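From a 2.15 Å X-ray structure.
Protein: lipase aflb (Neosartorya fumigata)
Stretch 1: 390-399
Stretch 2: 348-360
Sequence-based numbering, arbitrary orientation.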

# COMPACT_ATOMS: atom_id res chain seq x y z
N ASP A 390 16.66 -17.69 -8.50
CA ASP A 390 16.75 -18.33 -9.81
C ASP A 390 15.89 -17.42 -10.69
O ASP A 390 14.68 -17.61 -10.79
CB ASP A 390 16.19 -19.76 -9.75
CG ASP A 390 16.34 -20.58 -11.03
OD1 ASP A 390 16.64 -19.99 -12.09
OD2 ASP A 390 16.14 -21.82 -10.97
N LEU A 391 16.52 -16.37 -11.27
CA LEU A 391 15.82 -15.36 -12.08
C LEU A 391 15.19 -15.90 -13.36
O LEU A 391 14.17 -15.36 -13.77
CB LEU A 391 16.69 -14.12 -12.37
CG LEU A 391 17.08 -13.26 -11.15
CD1 LEU A 391 17.96 -12.10 -11.58
CD2 LEU A 391 15.85 -12.72 -10.42
N ASP A 392 15.72 -16.98 -13.96
CA ASP A 392 15.10 -17.58 -15.15
C ASP A 392 13.69 -18.09 -14.83
O ASP A 392 12.75 -17.85 -15.60
CB ASP A 392 15.97 -18.71 -15.74
CG ASP A 392 17.32 -18.26 -16.28
OD1 ASP A 392 17.37 -17.22 -16.97
OD2 ASP A 392 18.32 -18.96 -16.02
N VAL A 393 13.53 -18.75 -13.67
CA VAL A 393 12.25 -19.28 -13.19
C VAL A 393 11.35 -18.12 -12.71
O VAL A 393 10.22 -18.00 -13.17
CB VAL A 393 12.45 -20.37 -12.10
CG1 VAL A 393 11.13 -20.81 -11.49
CG2 VAL A 393 13.21 -21.58 -12.65
N VAL A 394 11.87 -17.26 -11.81
CA VAL A 394 11.13 -16.13 -11.24
C VAL A 394 10.64 -15.14 -12.32
O VAL A 394 9.45 -14.82 -12.35
CB VAL A 394 11.94 -15.45 -10.10
CG1 VAL A 394 11.28 -14.15 -9.64
CG2 VAL A 394 12.13 -16.40 -8.91
N CYS A 395 11.54 -14.68 -13.22
CA CYS A 395 11.20 -13.73 -14.28
C CYS A 395 10.27 -14.33 -15.35
O CYS A 395 9.55 -13.59 -16.00
CB CYS A 395 12.44 -13.09 -14.90
SG CYS A 395 13.46 -12.15 -13.73
N GLY A 396 10.28 -15.66 -15.49
CA GLY A 396 9.44 -16.40 -16.42
C GLY A 396 7.98 -16.47 -16.02
O GLY A 396 7.12 -16.77 -16.85
N ARG A 397 7.69 -16.19 -14.74
CA ARG A 397 6.34 -16.20 -14.19
C ARG A 397 5.64 -14.85 -14.41
O ARG A 397 6.30 -13.83 -14.63
CB ARG A 397 6.38 -16.49 -12.68
CG ARG A 397 6.84 -17.88 -12.25
CD ARG A 397 7.10 -17.86 -10.75
NE ARG A 397 7.45 -19.17 -10.20
CZ ARG A 397 8.15 -19.35 -9.08
NH1 ARG A 397 8.60 -18.30 -8.40
NH2 ARG A 397 8.40 -20.57 -8.65
N VAL A 398 4.30 -14.85 -14.33
CA VAL A 398 3.45 -13.65 -14.42
C VAL A 398 2.81 -13.37 -13.05
O VAL A 398 2.44 -12.24 -12.75
CB VAL A 398 2.41 -13.70 -15.57
CG1 VAL A 398 3.09 -13.58 -16.93
CG2 VAL A 398 1.54 -14.94 -15.50
N LEU A 399 2.69 -14.42 -12.23
CA LEU A 399 2.14 -14.37 -10.89
C LEU A 399 2.96 -15.28 -9.99
O LEU A 399 3.46 -16.29 -10.49
CB LEU A 399 0.69 -14.91 -10.89
CG LEU A 399 -0.42 -14.05 -11.50
CD1 LEU A 399 -1.75 -14.77 -11.41
CD2 LEU A 399 -0.53 -12.70 -10.79
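Stretch 2 (348-360) TICGGKPAGGVYT

Stretch 2 lies along stretch 1 as an irregular segment, mostly loop, held by one covalent bond and two hydrogen bonds. Overall its contacts run in the same order as those of stretch 1, from Ile349 on Leu391 in the helix, through Cys350 on Cys395, to Tyr359 on Val398 farther along in the loop. The order reverses locally at Pro354, which lies nearest Gly396 and touches Val398, and Ala355, which lies nearest Cys395 and touches Val394.

Thr348 and Ile349 are the last two residues of a helix that begins earlier in the chain. Thr348 stays clear of stretch 1, but the branched, apolar Ile349 places its CG2 3.8 Å from CD2 of Leu391, a contact that suits two hydrocarbon side chains. Cys350 is the first residue to leave helical geometry, and its CA-to-CB bond points toward stretch 1. Its SG lies 2.0 Å from SG of Cys395, forming a disulfide with a chi3 of -66°.

The chain then reverses through a type II turn from Cys350 to Lys353, closed by a hydrogen bond of 3.1 Å from Lys353 N to Cys350 O. Gly351 and Gly352 make no contact with stretch 1. Gly352 has a phi of 66°, a conformation that favours glycine. Lys353 starts out toward stretch 1, its CB 3.6 Å from Cys395 O, but the end of its long side chain leads away, leaving the aliphatic base at the contact.

Pro354 and Ala355 form a short 3-10 segment. With a phi of -51°, proline fits this conformation readily, and its ring packs against Cys395 and Val398: CD is 3.3 Å from Cys395 O, while CB is 3.7 Å from CG1 of Val398. Lacking an amide hydrogen, Pro354 leaves Cys395 O to the next residue. Ala355 N donates to Cys395 O at 2.9 Å with a nearly straight angle of 166°, and the CA atoms of Ala355 and Cys395 are only 4.7 Å apart. The small methyl group suits this close approach, with Ala355 CB 3.8 Å from Val394 O and 4.4 Å from Cys395 CB.

Gly356 and Gly357 then carry the chain away from stretch 1. A CB on Gly356 would clash with Cys350 O, and one on Gly357 would be crowded by Pro354 O, so glycine suits both places. Val358 remains out of reach. Tyr359 returns to the contact through its long side chain, with chi1 at -70°: its OH donates to Val398 O at 2.7 Å, and that oxygen lies near the plane of the ring, at its edge.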

# COMPACT_ATOMS: atom_id res chain seq x y z
N THR A 348 14.27 -3.80 -14.78
CA THR A 348 15.73 -3.94 -14.83
C THR A 348 16.07 -5.41 -14.55
O THR A 348 16.68 -6.06 -15.40
CB THR A 348 16.43 -2.97 -13.85
OG1 THR A 348 16.22 -1.63 -14.27
CG2 THR A 348 17.93 -3.23 -13.74
N ILE A 349 15.68 -5.91 -13.37
CA ILE A 349 15.95 -7.29 -12.92
C ILE A 349 15.33 -8.32 -13.87
O ILE A 349 16.00 -9.30 -14.22
CB ILE A 349 15.53 -7.50 -11.44
CG1 ILE A 349 16.29 -6.52 -10.51
CG2 ILE A 349 15.73 -8.96 -10.99
CD1 ILE A 349 15.64 -6.29 -9.20
N CYS A 350 14.07 -8.10 -14.31
CA CYS A 350 13.37 -9.00 -15.22
C CYS A 350 13.12 -8.36 -16.60
O CYS A 350 12.08 -8.59 -17.20
CB CYS A 350 12.07 -9.52 -14.60
SG CYS A 350 12.31 -10.57 -13.14
N GLY A 351 14.09 -7.57 -17.08
CA GLY A 351 14.03 -6.89 -18.37
C GLY A 351 13.78 -7.84 -19.53
O GLY A 351 14.48 -8.85 -19.67
N GLY A 352 12.73 -7.53 -20.31
CA GLY A 352 12.32 -8.32 -21.47
C GLY A 352 11.79 -9.70 -21.14
O GLY A 352 11.81 -10.59 -21.99
N LYS A 353 11.33 -9.90 -19.89
CA LYS A 353 10.80 -11.17 -19.39
C LYS A 353 9.37 -10.96 -18.84
O LYS A 353 9.04 -9.82 -18.50
CB LYS A 353 11.72 -11.76 -18.29
CG LYS A 353 13.15 -12.07 -18.73
CD LYS A 353 13.28 -13.42 -19.45
CE LYS A 353 14.72 -13.79 -19.73
NZ LYS A 353 15.32 -12.96 -20.81
N PRO A 354 8.52 -12.02 -18.73
CA PRO A 354 7.13 -11.81 -18.24
C PRO A 354 6.97 -11.02 -16.94
O PRO A 354 6.11 -10.15 -16.88
CB PRO A 354 6.60 -13.24 -18.12
CG PRO A 354 7.31 -13.98 -19.18
CD PRO A 354 8.72 -13.42 -19.14
N ALA A 355 7.81 -11.29 -15.91
CA ALA A 355 7.75 -10.59 -14.62
C ALA A 355 8.18 -9.11 -14.70
O ALA A 355 7.91 -8.34 -13.77
CB ALA A 355 8.58 -11.33 -13.58
N GLY A 356 8.83 -8.73 -15.80
CA GLY A 356 9.23 -7.35 -16.07
C GLY A 356 8.25 -6.63 -16.98
O GLY A 356 8.58 -5.59 -17.54
N GLY A 357 7.05 -7.19 -17.11
CA GLY A 357 5.99 -6.65 -17.96
C GLY A 357 5.21 -5.50 -17.35
O GLY A 357 5.72 -4.78 -16.48
N VAL A 358 3.96 -5.32 -17.81
CA VAL A 358 3.08 -4.23 -17.38
C VAL A 358 2.49 -4.51 -15.99
O VAL A 358 1.43 -5.15 -15.87
CB VAL A 358 2.01 -3.86 -18.46
CG1 VAL A 358 1.14 -2.69 -18.01
CG2 VAL A 358 2.67 -3.55 -19.80
N TYR A 359 3.19 -4.05 -14.95
CA TYR A 359 2.75 -4.17 -13.57
C TYR A 359 2.49 -2.79 -13.04
O TYR A 359 3.40 -1.97 -12.93
CB TYR A 359 3.75 -4.95 -12.69
CG TYR A 359 3.77 -6.42 -13.05
CD1 TYR A 359 4.59 -6.88 -14.07
CD2 TYR A 359 2.92 -7.33 -12.43
CE1 TYR A 359 4.59 -8.22 -14.45
CE2 TYR A 359 2.91 -8.67 -12.79
CZ TYR A 359 3.76 -9.12 -13.79
OH TYR A 359 3.77 -10.43 -14.17
N THR A 360 1.23 -2.53 -12.74
CA THR A 360 0.74 -1.24 -12.25
C THR A 360 1.23 -1.00 -10.81
O THR A 360 1.92 -1.84 -10.22
CB THR A 360 -0.79 -1.26 -12.31
OG1 THR A 360 -1.24 -2.39 -11.57
CG2 THR A 360 -1.33 -1.32 -13.74